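Local coordinates for phosphodiesterase (Salpingoeca rosetta, PDB 7CJ3), which is a bacteriorhodopsin-like membrane protein whose transmembrane domain carries covalently bound retinal within a bundle of helices, at residues S120-Y131 with L167-P177; R130-L141 with N257-L268. All blocks are in the same frame, centred on the assembly; numbering follows the deposited sequence.

Interaction 1: S120-Y131 with L167-P177. With RET (retinal), chain K.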
loop_
_atom_site.group_PDB
_atom_site.type_symbol
_atom_site.label_atom_id
_atom_site.label_comp_id
_atom_site.label_asym_id
_atom_site.label_seq_id
_atom_site.Cartn_x
_atom_site.Cartn_y
_atom_site.Cartn_z
ATOM N N SER B 120 6.182 4.057 -31.574
ATOM C CA SER B 120 5.811 4.336 -32.990
ATOM C C SER B 120 4.379 4.872 -33.062
ATOM O O SER B 120 4.117 5.745 -33.916
ATOM C CB SER B 120 5.918 3.099 -33.858
ATOM O OG SER B 120 7.061 2.311 -33.539
ATOM N N THR B 121 3.479 4.355 -32.220
ATOM C CA THR B 121 2.024 4.615 -32.310
ATOM C C THR B 121 1.706 6.047 -31.872
ATOM O O THR B 121 0.899 6.675 -32.540
ATOM C CB THR B 121 1.235 3.526 -31.579
ATOM O OG1 THR B 121 1.708 3.390 -30.239
ATOM C CG2 THR B 121 1.356 2.199 -32.296
ATOM N N GLN B 122 2.301 6.557 -30.802
ATOM C CA GLN B 122 1.924 7.892 -30.227
ATOM C C GLN B 122 3.158 8.756 -29.946
ATOM O O GLN B 122 2.982 9.941 -29.698
ATOM C CB GLN B 122 1.131 7.721 -28.926
ATOM C CG GLN B 122 -0.311 7.291 -29.137
ATOM C CD GLN B 122 -0.501 5.809 -29.270
ATOM O OE1 GLN B 122 0.229 5.000 -28.692
ATOM N NE2 GLN B 122 -1.535 5.444 -30.013
ATOM N N GLY B 123 4.366 8.191 -29.985
ATOM C CA GLY B 123 5.568 8.888 -29.509
ATOM C C GLY B 123 5.539 9.070 -27.995
ATOM O O GLY B 123 6.147 10.043 -27.496
ATOM N N ASN B 124 4.850 8.160 -27.299
ATOM C CA ASN B 124 4.767 8.065 -25.820
ATOM C C ASN B 124 6.036 7.389 -25.338
ATOM O O ASN B 124 6.666 6.650 -26.083
ATOM C CB ASN B 124 3.529 7.280 -25.352
ATOM C CG ASN B 124 2.259 8.112 -25.294
ATOM O OD1 ASN B 124 2.307 9.330 -25.380
ATOM N ND2 ASN B 124 1.119 7.469 -25.149
ATOM N N PRO B 125 6.456 7.622 -24.075
ATOM C CA PRO B 125 7.659 6.961 -23.552
ATOM C C PRO B 125 7.445 5.478 -23.202
ATOM O O PRO B 125 6.411 5.116 -22.704
ATOM C CB PRO B 125 8.035 7.787 -22.312
ATOM C CG PRO B 125 6.776 8.571 -21.936
ATOM C CD PRO B 125 5.836 8.563 -23.129
ATOM N N VAL B 126 8.449 4.658 -23.484
ATOM C CA VAL B 126 8.530 3.217 -23.150
ATOM C C VAL B 126 9.553 3.070 -22.020
ATOM O O VAL B 126 10.761 3.183 -22.273
ATOM C CB VAL B 126 8.949 2.405 -24.388
ATOM C CG1 VAL B 126 8.839 0.899 -24.162
ATOM C CG2 VAL B 126 8.160 2.825 -25.605
ATOM N N TRP B 127 9.078 2.835 -20.800
ATOM C CA TRP B 127 9.920 2.777 -19.583
ATOM C C TRP B 127 10.594 1.408 -19.538
ATOM O O TRP B 127 9.900 0.405 -19.148
ATOM C CB TRP B 127 9.070 3.010 -18.349
ATOM C CG TRP B 127 8.365 4.331 -18.291
ATOM C CD1 TRP B 127 7.035 4.528 -18.037
ATOM C CD2 TRP B 127 8.945 5.644 -18.388
ATOM N NE1 TRP B 127 6.750 5.865 -17.982
ATOM C CE2 TRP B 127 7.896 6.575 -18.206
ATOM C CE3 TRP B 127 10.242 6.132 -18.591
ATOM C CZ2 TRP B 127 8.105 7.957 -18.243
ATOM C CZ3 TRP B 127 10.437 7.498 -18.640
ATOM C CH2 TRP B 127 9.392 8.402 -18.449
ATOM N N LEU B 128 11.893 1.364 -19.885
ATOM C CA LEU B 128 12.693 0.112 -19.921
ATOM C C LEU B 128 12.899 -0.422 -18.494
ATOM O O LEU B 128 13.091 -1.653 -18.300
ATOM C CB LEU B 128 14.013 0.459 -20.607
ATOM C CG LEU B 128 13.887 0.740 -22.112
ATOM C CD1 LEU B 128 15.103 1.501 -22.648
ATOM C CD2 LEU B 128 13.682 -0.566 -22.877
ATOM N N MET B 129 12.816 0.467 -17.508
ATOM C CA MET B 129 12.941 0.106 -16.067
ATOM C C MET B 129 11.727 -0.727 -15.624
ATOM O O MET B 129 11.941 -1.772 -14.989
ATOM C CB MET B 129 13.098 1.352 -15.188
ATOM C CG MET B 129 13.331 1.035 -13.722
ATOM S SD MET B 129 14.896 0.214 -13.354
ATOM C CE MET B 129 15.900 1.691 -13.198
ATOM N N ARG B 130 10.508 -0.331 -15.992
ATOM C CA ARG B 130 9.303 -1.157 -15.709
ATOM C C ARG B 130 9.481 -2.528 -16.376
ATOM O O ARG B 130 9.358 -3.542 -15.652
ATOM C CB ARG B 130 7.997 -0.488 -16.117
ATOM C CG ARG B 130 6.769 -1.241 -15.612
ATOM C CD ARG B 130 5.498 -0.391 -15.633
ATOM N NE ARG B 130 5.338 0.301 -16.906
ATOM C CZ ARG B 130 4.743 1.485 -17.068
ATOM N NH1 ARG B 130 4.176 2.121 -16.043
ATOM N NH2 ARG B 130 4.686 2.024 -18.269
ATOM N N TYR B 131 9.820 -2.563 -17.667
ATOM C CA TYR B 131 10.069 -3.834 -18.399
ATOM C C TYR B 131 11.175 -4.636 -17.683
ATOM O O TYR B 131 10.964 -5.849 -17.455
ATOM C CB TYR B 131 10.362 -3.560 -19.880
ATOM C CG TYR B 131 9.137 -3.347 -20.736
ATOM C CD1 TYR B 131 8.303 -4.418 -21.092
ATOM C CD2 TYR B 131 8.813 -2.090 -21.229
ATOM C CE1 TYR B 131 7.179 -4.240 -21.883
ATOM C CE2 TYR B 131 7.698 -1.893 -22.036
ATOM C CZ TYR B 131 6.876 -2.968 -22.364
ATOM O OH TYR B 131 5.779 -2.771 -23.166
ATOM N N LEU B 167 7.627 -10.514 -22.545
ATOM C CA LEU B 167 7.744 -9.123 -22.039
ATOM C C LEU B 167 8.623 -8.289 -22.979
ATOM O O LEU B 167 8.189 -7.188 -23.381
ATOM C CB LEU B 167 8.288 -9.172 -20.608
ATOM C CG LEU B 167 7.315 -9.694 -19.556
ATOM C CD1 LEU B 167 8.020 -10.018 -18.249
ATOM C CD2 LEU B 167 6.204 -8.692 -19.312
ATOM N N ALA B 168 9.795 -8.829 -23.337
ATOM C CA ALA B 168 10.715 -8.313 -24.387
ATOM C C ALA B 168 9.983 -8.063 -25.715
ATOM O O ALA B 168 10.160 -6.934 -26.273
ATOM C CB ALA B 168 11.832 -9.288 -24.582
ATOM N N GLY B 169 9.186 -9.046 -26.175
ATOM C CA GLY B 169 8.210 -8.866 -27.263
ATOM C C GLY B 169 7.374 -7.605 -27.090
ATOM O O GLY B 169 7.301 -6.767 -28.042
ATOM N N GLY B 170 6.764 -7.438 -25.915
ATOM C CA GLY B 170 5.978 -6.229 -25.614
ATOM C C GLY B 170 6.778 -4.974 -25.888
ATOM O O GLY B 170 6.294 -4.093 -26.629
ATOM N N ALA B 171 7.986 -4.897 -25.308
ATOM C CA ALA B 171 8.866 -3.711 -25.377
ATOM C C ALA B 171 9.314 -3.453 -26.821
ATOM O O ALA B 171 9.158 -2.307 -27.288
ATOM C CB ALA B 171 10.042 -3.903 -24.458
ATOM N N LEU B 172 9.864 -4.484 -27.488
ATOM C CA LEU B 172 10.340 -4.412 -28.890
ATOM C C LEU B 172 9.197 -3.886 -29.763
ATOM O O LEU B 172 9.408 -2.929 -30.541
ATOM C CB LEU B 172 10.798 -5.815 -29.294
ATOM C CG LEU B 172 11.140 -6.058 -30.769
ATOM C CD1 LEU B 172 12.263 -5.123 -31.228
ATOM C CD2 LEU B 172 11.523 -7.522 -31.002
ATOM N N SER B 173 8.002 -4.447 -29.589
ATOM C CA SER B 173 6.845 -4.202 -30.478
ATOM C C SER B 173 6.508 -2.709 -30.492
ATOM O O SER B 173 5.950 -2.238 -31.504
ATOM C CB SER B 173 5.672 -5.063 -30.093
ATOM O OG SER B 173 4.885 -4.442 -29.096
ATOM N N SER B 174 6.854 -1.987 -29.424
ATOM C CA SER B 174 6.480 -0.565 -29.221
ATOM C C SER B 174 7.333 0.344 -30.114
ATOM O O SER B 174 6.959 1.536 -30.243
ATOM C CB SER B 174 6.594 -0.176 -27.774
ATOM O OG SER B 174 6.048 -1.179 -26.948
ATOM N N ILE B 175 8.424 -0.182 -30.700
ATOM C CA ILE B 175 9.405 0.623 -31.494
ATOM C C ILE B 175 9.605 0.018 -32.889
ATOM O O ILE B 175 10.607 0.375 -33.523
ATOM C CB ILE B 175 10.747 0.756 -30.745
ATOM C CG1 ILE B 175 11.386 -0.603 -30.413
ATOM C CG2 ILE B 175 10.569 1.617 -29.511
ATOM C CD1 ILE B 175 12.884 -0.724 -30.682
ATOM N N LEU B 176 8.710 -0.865 -33.350
ATOM C CA LEU B 176 8.693 -1.376 -34.746
ATOM C C LEU B 176 7.619 -0.603 -35.526
ATOM O O LEU B 176 6.763 0.038 -34.912
ATOM C CB LEU B 176 8.414 -2.876 -34.728
ATOM C CG LEU B 176 9.387 -3.702 -33.895
ATOM C CD1 LEU B 176 8.923 -5.165 -33.770
ATOM C CD2 LEU B 176 10.796 -3.625 -34.456
ATOM N N PRO B 177 7.667 -0.588 -36.888
ATOM C CA PRO B 177 6.522 -0.157 -37.700
ATOM C C PRO B 177 5.304 -1.106 -37.612
ATOM O O PRO B 177 5.413 -2.187 -37.072
ATOM C CB PRO B 177 7.042 -0.114 -39.147
ATOM C CG PRO B 177 8.556 -0.258 -39.046
ATOM C CD PRO B 177 8.844 -0.911 -37.710
HETATM C C1 RET K . 2.775 -6.803 -22.328
HETATM C C2 RET K . 2.988 -6.627 -23.832
HETATM C C3 RET K . 1.800 -6.895 -24.644
HETATM C C4 RET K . 1.266 -8.287 -24.384
HETATM C C5 RET K . 1.392 -8.771 -22.966
HETATM C C6 RET K . 1.969 -8.050 -21.974
HETATM C C7 RET K . 1.842 -8.521 -20.587
HETATM C C8 RET K . 2.456 -8.034 -19.438
HETATM C C9 RET K . 2.506 -8.634 -18.145
HETATM C C10 RET K . 3.212 -8.057 -17.060
HETATM C C11 RET K . 3.196 -8.430 -15.710
HETATM C C12 RET K . 3.784 -7.815 -14.611
HETATM C C13 RET K . 3.785 -8.256 -13.277
HETATM C C14 RET K . 4.506 -7.576 -12.313
HETATM C C15 RET K . 5.028 -8.148 -11.074
HETATM C C16 RET K . 4.197 -6.885 -21.743
HETATM C C17 RET K . 2.088 -5.534 -21.792
HETATM C C18 RET K . 0.801 -10.154 -22.795
HETATM C C19 RET K . 1.786 -9.918 -17.861
HETATM C C20 RET K . 2.964 -9.461 -12.936
#

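Interaction 2: R130-L141 with N257-L268. With RET (retinal), chain K; OLC ((2R)-2,3-dihydroxypropyl (9Z)-octadec-9-enoate), chain L; OLC ((2R)-2,3-dihydroxypropyl (9Z)-octadec-9-enoate), chain R.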
loop_
_atom_site.group_PDB
_atom_site.type_symbol
_atom_site.label_atom_id
_atom_site.label_comp_id
_atom_site.label_asym_id
_atom_site.label_seq_id
_atom_site.Cartn_x
_atom_site.Cartn_y
_atom_site.Cartn_z
ATOM N N ARG B 130 10.508 -0.331 -15.992
ATOM C CA ARG B 130 9.303 -1.157 -15.709
ATOM C C ARG B 130 9.481 -2.528 -16.376
ATOM O O ARG B 130 9.358 -3.542 -15.652
ATOM C CB ARG B 130 7.997 -0.488 -16.117
ATOM C CG ARG B 130 6.769 -1.241 -15.612
ATOM C CD ARG B 130 5.498 -0.391 -15.633
ATOM N NE ARG B 130 5.338 0.301 -16.906
ATOM C CZ ARG B 130 4.743 1.485 -17.068
ATOM N NH1 ARG B 130 4.176 2.121 -16.043
ATOM N NH2 ARG B 130 4.686 2.024 -18.269
ATOM N N TYR B 131 9.820 -2.563 -17.667
ATOM C CA TYR B 131 10.069 -3.834 -18.399
ATOM C C TYR B 131 11.175 -4.636 -17.683
ATOM O O TYR B 131 10.964 -5.849 -17.455
ATOM C CB TYR B 131 10.362 -3.560 -19.880
ATOM C CG TYR B 131 9.137 -3.347 -20.736
ATOM C CD1 TYR B 131 8.303 -4.418 -21.092
ATOM C CD2 TYR B 131 8.813 -2.090 -21.229
ATOM C CE1 TYR B 131 7.179 -4.240 -21.883
ATOM C CE2 TYR B 131 7.698 -1.893 -22.036
ATOM C CZ TYR B 131 6.876 -2.968 -22.364
ATOM O OH TYR B 131 5.779 -2.771 -23.166
ATOM N N ALA B 132 12.269 -3.995 -17.263
ATOM C CA ALA B 132 13.363 -4.644 -16.500
ATOM C C ALA B 132 12.853 -5.279 -15.211
ATOM O O ALA B 132 13.139 -6.443 -14.964
ATOM C CB ALA B 132 14.451 -3.642 -16.202
ATOM N N GLU B 133 12.154 -4.515 -14.382
ATOM C CA GLU B 133 11.446 -5.028 -13.178
ATOM C C GLU B 133 10.606 -6.284 -13.512
ATOM O O GLU B 133 10.746 -7.328 -12.828
ATOM C CB GLU B 133 10.526 -3.924 -12.660
ATOM C CG GLU B 133 9.730 -4.353 -11.446
ATOM C CD GLU B 133 8.267 -3.936 -11.444
ATOM O OE1 GLU B 133 7.954 -2.853 -11.987
ATOM O OE2 GLU B 133 7.447 -4.708 -10.898
ATOM N N TRP B 134 9.724 -6.165 -14.517
ATOM C CA TRP B 134 8.822 -7.250 -14.972
ATOM C C TRP B 134 9.641 -8.503 -15.331
ATOM O O TRP B 134 9.250 -9.619 -14.877
ATOM C CB TRP B 134 7.910 -6.780 -16.120
ATOM C CG TRP B 134 6.838 -5.805 -15.710
ATOM C CD1 TRP B 134 6.574 -5.352 -14.440
ATOM C CD2 TRP B 134 5.885 -5.141 -16.572
ATOM N NE1 TRP B 134 5.535 -4.458 -14.458
ATOM C CE2 TRP B 134 5.085 -4.316 -15.749
ATOM C CE3 TRP B 134 5.602 -5.177 -17.943
ATOM C CZ2 TRP B 134 4.061 -3.522 -16.266
ATOM C CZ3 TRP B 134 4.561 -4.419 -18.446
ATOM C CH2 TRP B 134 3.834 -3.570 -17.614
ATOM N N ILE B 135 10.745 -8.338 -16.065
ATOM C CA ILE B 135 11.588 -9.474 -16.547
ATOM C C ILE B 135 12.347 -10.138 -15.384
ATOM O O ILE B 135 12.591 -11.380 -15.474
ATOM C CB ILE B 135 12.526 -8.996 -17.671
ATOM C CG1 ILE B 135 11.735 -8.841 -18.975
ATOM C CG2 ILE B 135 13.737 -9.924 -17.836
ATOM C CD1 ILE B 135 12.354 -7.868 -19.984
ATOM N N ILE B 136 12.717 -9.385 -14.342
ATOM C CA ILE B 136 13.356 -9.970 -13.131
ATOM C C ILE B 136 12.304 -10.634 -12.241
ATOM O O ILE B 136 12.617 -11.701 -11.688
ATOM C CB ILE B 136 14.139 -8.917 -12.349
ATOM C CG1 ILE B 136 15.273 -8.340 -13.196
ATOM C CG2 ILE B 136 14.657 -9.475 -11.038
ATOM C CD1 ILE B 136 15.869 -7.070 -12.614
ATOM N N THR B 137 11.111 -10.054 -12.094
ATOM C CA THR B 137 10.109 -10.483 -11.082
ATOM C C THR B 137 9.074 -11.492 -11.629
ATOM O O THR B 137 8.759 -12.447 -10.908
ATOM C CB THR B 137 9.422 -9.256 -10.487
ATOM O OG1 THR B 137 8.839 -8.536 -11.577
ATOM C CG2 THR B 137 10.386 -8.378 -9.721
ATOM N N CYS B 138 8.510 -11.299 -12.816
ATOM C CA CYS B 138 7.414 -12.171 -13.321
ATOM C C CYS B 138 7.885 -13.618 -13.452
ATOM O O CYS B 138 7.186 -14.549 -13.043
ATOM C CB CYS B 138 6.854 -11.705 -14.653
ATOM S SG CYS B 138 5.982 -10.130 -14.484
ATOM N N PRO B 139 9.043 -13.872 -14.097
ATOM C CA PRO B 139 9.569 -15.236 -14.133
ATOM C C PRO B 139 9.851 -15.789 -12.723
ATOM O O PRO B 139 9.702 -16.975 -12.541
ATOM C CB PRO B 139 10.782 -15.123 -15.065
ATOM C CG PRO B 139 10.458 -13.894 -15.919
ATOM C CD PRO B 139 9.821 -12.942 -14.935
ATOM N N THR B 140 10.170 -14.941 -11.746
ATOM C CA THR B 140 10.427 -15.366 -10.341
ATOM C C THR B 140 9.089 -15.705 -9.658
ATOM O O THR B 140 9.062 -16.669 -8.848
ATOM C CB THR B 140 11.206 -14.317 -9.530
ATOM O OG1 THR B 140 12.442 -13.945 -10.158
ATOM C CG2 THR B 140 11.512 -14.825 -8.140
ATOM N N LEU B 141 8.033 -14.932 -9.943
ATOM C CA LEU B 141 6.663 -15.179 -9.405
ATOM C C LEU B 141 6.144 -16.525 -9.941
ATOM O O LEU B 141 5.486 -17.263 -9.171
ATOM C CB LEU B 141 5.725 -14.030 -9.794
ATOM C CG LEU B 141 5.863 -12.763 -8.953
ATOM C CD1 LEU B 141 4.855 -11.709 -9.383
ATOM C CD2 LEU B 141 5.721 -13.070 -7.469
ATOM N N ASN B 257 -1.409 0.853 -14.673
ATOM C CA ASN B 257 -0.228 -0.043 -14.621
ATOM C C ASN B 257 0.276 -0.152 -13.181
ATOM O O ASN B 257 0.475 -1.296 -12.714
ATOM C CB ASN B 257 0.867 0.425 -15.564
ATOM C CG ASN B 257 0.640 -0.031 -16.986
ATOM O OD1 ASN B 257 0.293 -1.184 -17.238
ATOM N ND2 ASN B 257 0.888 0.864 -17.926
ATOM N N CYS B 258 0.430 0.999 -12.514
ATOM C CA CYS B 258 0.899 1.133 -11.107
ATOM C C CYS B 258 0.004 0.327 -10.162
ATOM O O CYS B 258 0.563 -0.471 -9.358
ATOM C CB CYS B 258 0.916 2.588 -10.667
ATOM S SG CYS B 258 2.096 3.573 -11.620
ATOM N N VAL B 259 -1.317 0.512 -10.292
ATOM C CA VAL B 259 -2.347 -0.188 -9.471
ATOM C C VAL B 259 -2.285 -1.701 -9.739
ATOM O O VAL B 259 -2.309 -2.469 -8.768
ATOM C CB VAL B 259 -3.759 0.393 -9.724
ATOM C CG1 VAL B 259 -4.821 -0.284 -8.849
ATOM C CG2 VAL B 259 -3.796 1.906 -9.506
ATOM N N ALA B 260 -2.204 -2.104 -11.011
ATOM C CA ALA B 260 -2.057 -3.507 -11.486
ATOM C C ALA B 260 -0.783 -4.137 -10.925
ATOM O O ALA B 260 -0.848 -5.251 -10.329
ATOM C CB ALA B 260 -2.000 -3.525 -12.996
ATOM N N ASP B 261 0.352 -3.465 -11.132
ATOM C CA ASP B 261 1.659 -3.991 -10.669
ATOM C C ASP B 261 1.545 -4.336 -9.182
ATOM O O ASP B 261 1.791 -5.493 -8.814
ATOM C CB ASP B 261 2.785 -2.995 -10.912
ATOM C CG ASP B 261 4.148 -3.656 -11.009
ATOM O OD1 ASP B 261 4.257 -4.845 -10.651
ATOM O OD2 ASP B 261 5.089 -2.991 -11.466
ATOM N N TYR B 262 1.138 -3.349 -8.377
ATOM C CA TYR B 262 0.972 -3.462 -6.916
ATOM C C TYR B 262 0.006 -4.607 -6.610
ATOM O O TYR B 262 0.365 -5.497 -5.806
ATOM C CB TYR B 262 0.495 -2.145 -6.317
ATOM C CG TYR B 262 0.347 -2.244 -4.820
ATOM C CD1 TYR B 262 1.454 -2.352 -3.997
ATOM C CD2 TYR B 262 -0.900 -2.289 -4.224
ATOM C CE1 TYR B 262 1.324 -2.478 -2.623
ATOM C CE2 TYR B 262 -1.045 -2.394 -2.853
ATOM C CZ TYR B 262 0.067 -2.509 -2.051
ATOM O OH TYR B 262 -0.071 -2.638 -0.701
ATOM N N ALA B 263 -1.184 -4.571 -7.227
ATOM C CA ALA B 263 -2.263 -5.559 -7.032
ATOM C C ALA B 263 -1.701 -6.956 -7.295
ATOM O O ALA B 263 -1.842 -7.809 -6.410
ATOM C CB ALA B 263 -3.416 -5.256 -7.948
ATOM N N ALA B 264 -1.065 -7.175 -8.451
ATOM C CA ALA B 264 -0.559 -8.501 -8.863
ATOM C C ALA B 264 0.309 -9.093 -7.754
ATOM O O ALA B 264 0.137 -10.302 -7.444
ATOM C CB ALA B 264 0.222 -8.398 -10.148
ATOM N N LYS B 265 1.188 -8.276 -7.169
ATOM C CA LYS B 265 2.212 -8.736 -6.194
ATOM C C LYS B 265 1.605 -8.859 -4.795
ATOM O O LYS B 265 1.749 -9.938 -4.206
ATOM C CB LYS B 265 3.445 -7.833 -6.278
ATOM C CG LYS B 265 4.012 -7.843 -7.694
ATOM C CD LYS B 265 5.414 -7.334 -7.795
ATOM C CE LYS B 265 6.159 -7.809 -9.018
ATOM N NZ LYS B 265 5.596 -7.229 -10.251
ATOM N N VAL B 266 0.951 -7.836 -4.249
ATOM C CA VAL B 266 0.530 -7.891 -2.813
ATOM C C VAL B 266 -0.654 -8.847 -2.665
ATOM O O VAL B 266 -0.881 -9.363 -1.538
ATOM C CB VAL B 266 0.181 -6.515 -2.250
ATOM C CG1 VAL B 266 1.378 -5.570 -2.360
ATOM C CG2 VAL B 266 -1.061 -5.956 -2.931
ATOM N N GLY B 267 -1.383 -9.057 -3.758
ATOM C CA GLY B 267 -2.421 -10.090 -3.849
ATOM C C GLY B 267 -1.896 -11.441 -3.403
ATOM O O GLY B 267 -2.645 -12.121 -2.705
ATOM N N LEU B 268 -0.666 -11.816 -3.785
ATOM C CA LEU B 268 -0.043 -13.138 -3.472
ATOM C C LEU B 268 0.300 -13.206 -1.984
ATOM O O LEU B 268 0.108 -14.284 -1.391
ATOM C CB LEU B 268 1.235 -13.358 -4.293
ATOM C CG LEU B 268 1.086 -13.576 -5.799
ATOM C CD1 LEU B 268 2.414 -14.071 -6.385
ATOM C CD2 LEU B 268 -0.015 -14.574 -6.128
HETATM C C1 RET K . 2.775 -6.803 -22.328
HETATM C C2 RET K . 2.988 -6.627 -23.832
HETATM C C3 RET K . 1.800 -6.895 -24.644
HETATM C C4 RET K . 1.266 -8.287 -24.384
HETATM C C5 RET K . 1.392 -8.771 -22.966
HETATM C C6 RET K . 1.969 -8.050 -21.974
HETATM C C7 RET K . 1.842 -8.521 -20.587
HETATM C C8 RET K . 2.456 -8.034 -19.438
HETATM C C9 RET K . 2.506 -8.634 -18.145
HETATM C C10 RET K . 3.212 -8.057 -17.060
HETATM C C11 RET K . 3.196 -8.430 -15.710
HETATM C C12 RET K . 3.784 -7.815 -14.611
HETATM C C13 RET K . 3.785 -8.256 -13.277
HETATM C C14 RET K . 4.506 -7.576 -12.313
HETATM C C15 RET K . 5.028 -8.148 -11.074
HETATM C C16 RET K . 4.197 -6.885 -21.743
HETATM C C17 RET K . 2.088 -5.534 -21.792
HETATM C C18 RET K . 0.801 -10.154 -22.795
HETATM C C19 RET K . 1.786 -9.918 -17.861
HETATM C C20 RET K . 2.964 -9.461 -12.936
HETATM C C18 OLC L . -1.861 0.589 -3.844
HETATM C C10 OLC L . -2.421 5.661 -9.453
HETATM C C9 OLC L . -3.743 5.900 -9.374
HETATM C C17 OLC L . -0.709 1.166 -4.663
HETATM C C11 OLC L . -1.445 5.836 -8.315
HETATM C C8 OLC L . -4.322 6.362 -8.058
HETATM C C24 OLC L . -5.713 16.739 -13.635
HETATM C C16 OLC L . -0.580 2.596 -4.294
HETATM C C12 OLC L . -0.691 4.563 -8.284
HETATM C C7 OLC L . -5.814 6.403 -8.139
HETATM C C15 OLC L . -1.774 3.358 -4.870
HETATM C C13 OLC L . -0.464 4.076 -6.889
HETATM C C6 OLC L . -6.255 7.331 -9.264
HETATM C C14 OLC L . -1.773 3.531 -6.390
HETATM C C5 OLC L . -5.833 8.777 -9.173
HETATM C C4 OLC L . -5.252 9.148 -10.504
HETATM C C3 OLC L . -5.006 10.652 -10.554
HETATM C C2 OLC L . -6.288 11.457 -10.618
HETATM C C21 OLC L . -6.643 14.627 -12.865
HETATM C C1 OLC L . -6.175 12.384 -11.795
HETATM C C22 OLC L . -5.563 15.642 -12.553
HETATM O O19 OLC L . -5.565 11.983 -12.783
HETATM O O25 OLC L . -4.492 17.475 -13.855
HETATM O O23 OLC L . -5.655 16.103 -11.155
HETATM O O20 OLC L . -6.761 13.734 -11.755
HETATM C C18 OLC R . 18.979 -16.945 -15.764
HETATM C C10 OLC R . 21.194 -19.160 -9.768
HETATM C C9 OLC R . 20.050 -18.467 -9.772
HETATM C C17 OLC R . 20.498 -16.948 -15.877
HETATM C C11 OLC R . 21.865 -19.670 -11.025
HETATM C C8 OLC R . 19.261 -18.081 -11.027
HETATM C C16 OLC R . 21.164 -18.066 -15.069
HETATM C C12 OLC R . 22.648 -18.534 -11.678
HETATM C C7 OLC R . 17.753 -18.365 -10.856
HETATM C C15 OLC R . 22.681 -18.174 -15.285
HETATM C C13 OLC R . 23.414 -18.981 -12.941
HETATM C C6 OLC R . 16.861 -17.155 -10.555
HETATM C C14 OLC R . 23.494 -17.881 -14.018
HETATM C C5 OLC R . 15.454 -17.605 -10.117
HETATM C C4 OLC R . 14.620 -16.474 -9.482
HETATM C C3 OLC R . 14.275 -16.704 -8.008
#

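Interaction 1: S120-Y131 with L167-P177
Tyr131 lays its ring flat against Ala171, and this pair forms the dense end of the contact between 120-131 and 167-177. Ala171 CB sits 3.6 Å from the centroid of the Tyr131 ring and only 2° off its normal, a CH-pi contact centred on the face. With CG anti to the carbonyl carbon (chi1 -81°), Tyr131 swings its ring across helix 153-173, where CE1 passes 3.5 Å from Leu167 O. Retinal completes the packing: its C16 lies at the edge of the Tyr131 ring, while Gly170, lacking a side chain, lets retinal C2 approach to 3.5 Å from its CA. The Gly170 carbonyl oxygen is gripped by Ser173 OG and Ser174 OG, which reach it from opposite faces of its plane, and Arg244 NH2 bonds to it as well.

Packing thins beyond Val126, whose CG2 meets Ser174 CB at 4.0 Å. At the surface end polar bonds take over. Ser120 N donates to Ser174 O (3.0 Å), and Ser120 OG donates to Leu176 O (2.7 Å), coming from above that carbonyl's plane. The type I turn from Ser173 to Leu176 is thus held to the exposed Ser120 by two hydrogen bonds. Around this, Val126 pairs its backbone with Leu117 in a two-stranded antiparallel hairpin, Pro125 leans on Phe250 of helix 250-277, and Leu128 and Met129 pack on helix 17-41.

Interaction 2: R130-L141 with N257-L268
Glu133 and Lys265 meet where retinal is attached: Lys265 NZ is bonded covalently to retinal C15 (1.4 Å), the linkage of a retinal Schiff base, and reaches Glu133 OE2 at 3.2 Å in a salt bridge with weak hydrogen-bond geometry. Asp261, one turn before the lysine on its own helix, offers the second partner; Lys265 NZ meets Asp261 OD1 at 2.8 Å, nearly along the C-O axis. The bend at the end of the lysine chain (chi4 68°) turns NZ toward this pair. The two carboxylates come from opposite directions, nearly coplanar: Glu133 OE2 and Asp261 OD1 face NZ, while Glu133 OE1 and Asp261 OD2, acceptors with no hydrogen bond between them, lie 2.9 Å apart on the side away from it. Trp134 lies against the polyene, C12 over one face of its indole, and points NE1 at Asp261 OD2 in a weak but fairly straight bond (3.4 Å, 159°).

Retinal carried on a lysine of the last helix, with carboxylates near the linkage, is characteristic of microbial rhodopsins, consistent with this bacteriorhodopsin-like family. Here the axes of the two segments run 12.2 Å apart at closest and 31° from parallel, and the Lys265 side chain reaches across the space between them.

Further out, Arg130 CG backs the other face of the Trp134 indole. The Arg130 guanidinium is salt-bridged to Glu254 and has Asn257 ND2 over one face. Tyr106 OH hydrogen-bonds to Asp261 OD2. Thr137 OG1 donates to Glu133 O (2.6 Å), from above the carbonyl plane; the threonine hydroxyl also lies near Lys265 NZ. Farther along, Leu141 CD1 lies near Lys265 CE, and Leu141 CD2 packs on Leu268 CD1 (3.6 Å). On the outer face of helix 250-277, Tyr262 meets Phe71 of the second subunit edge-to-face.

From the N terminus, 120-131 comes first and runs directly into 130-141, the two sharing Arg130 and Tyr131 at the start of helix 128-149. Interaction 1 closes a largely helical loop of 35 residues when the chain returns at 167-177. Interaction 2 waits much longer, 115 residues, until 257-268. Because their segments alternate, the two loops cross. Interaction 1 ties the loop before helix 128-149 and that helix's first turn to the end of helix 153-173; interaction 2 ties the same helix to helix 250-277 close to the centre of the molecule. The centres of the two interactions lie about 17 Å apart. Leu167 packs on Trp134, Ile135 and Cys138, and retinal touches both contacts.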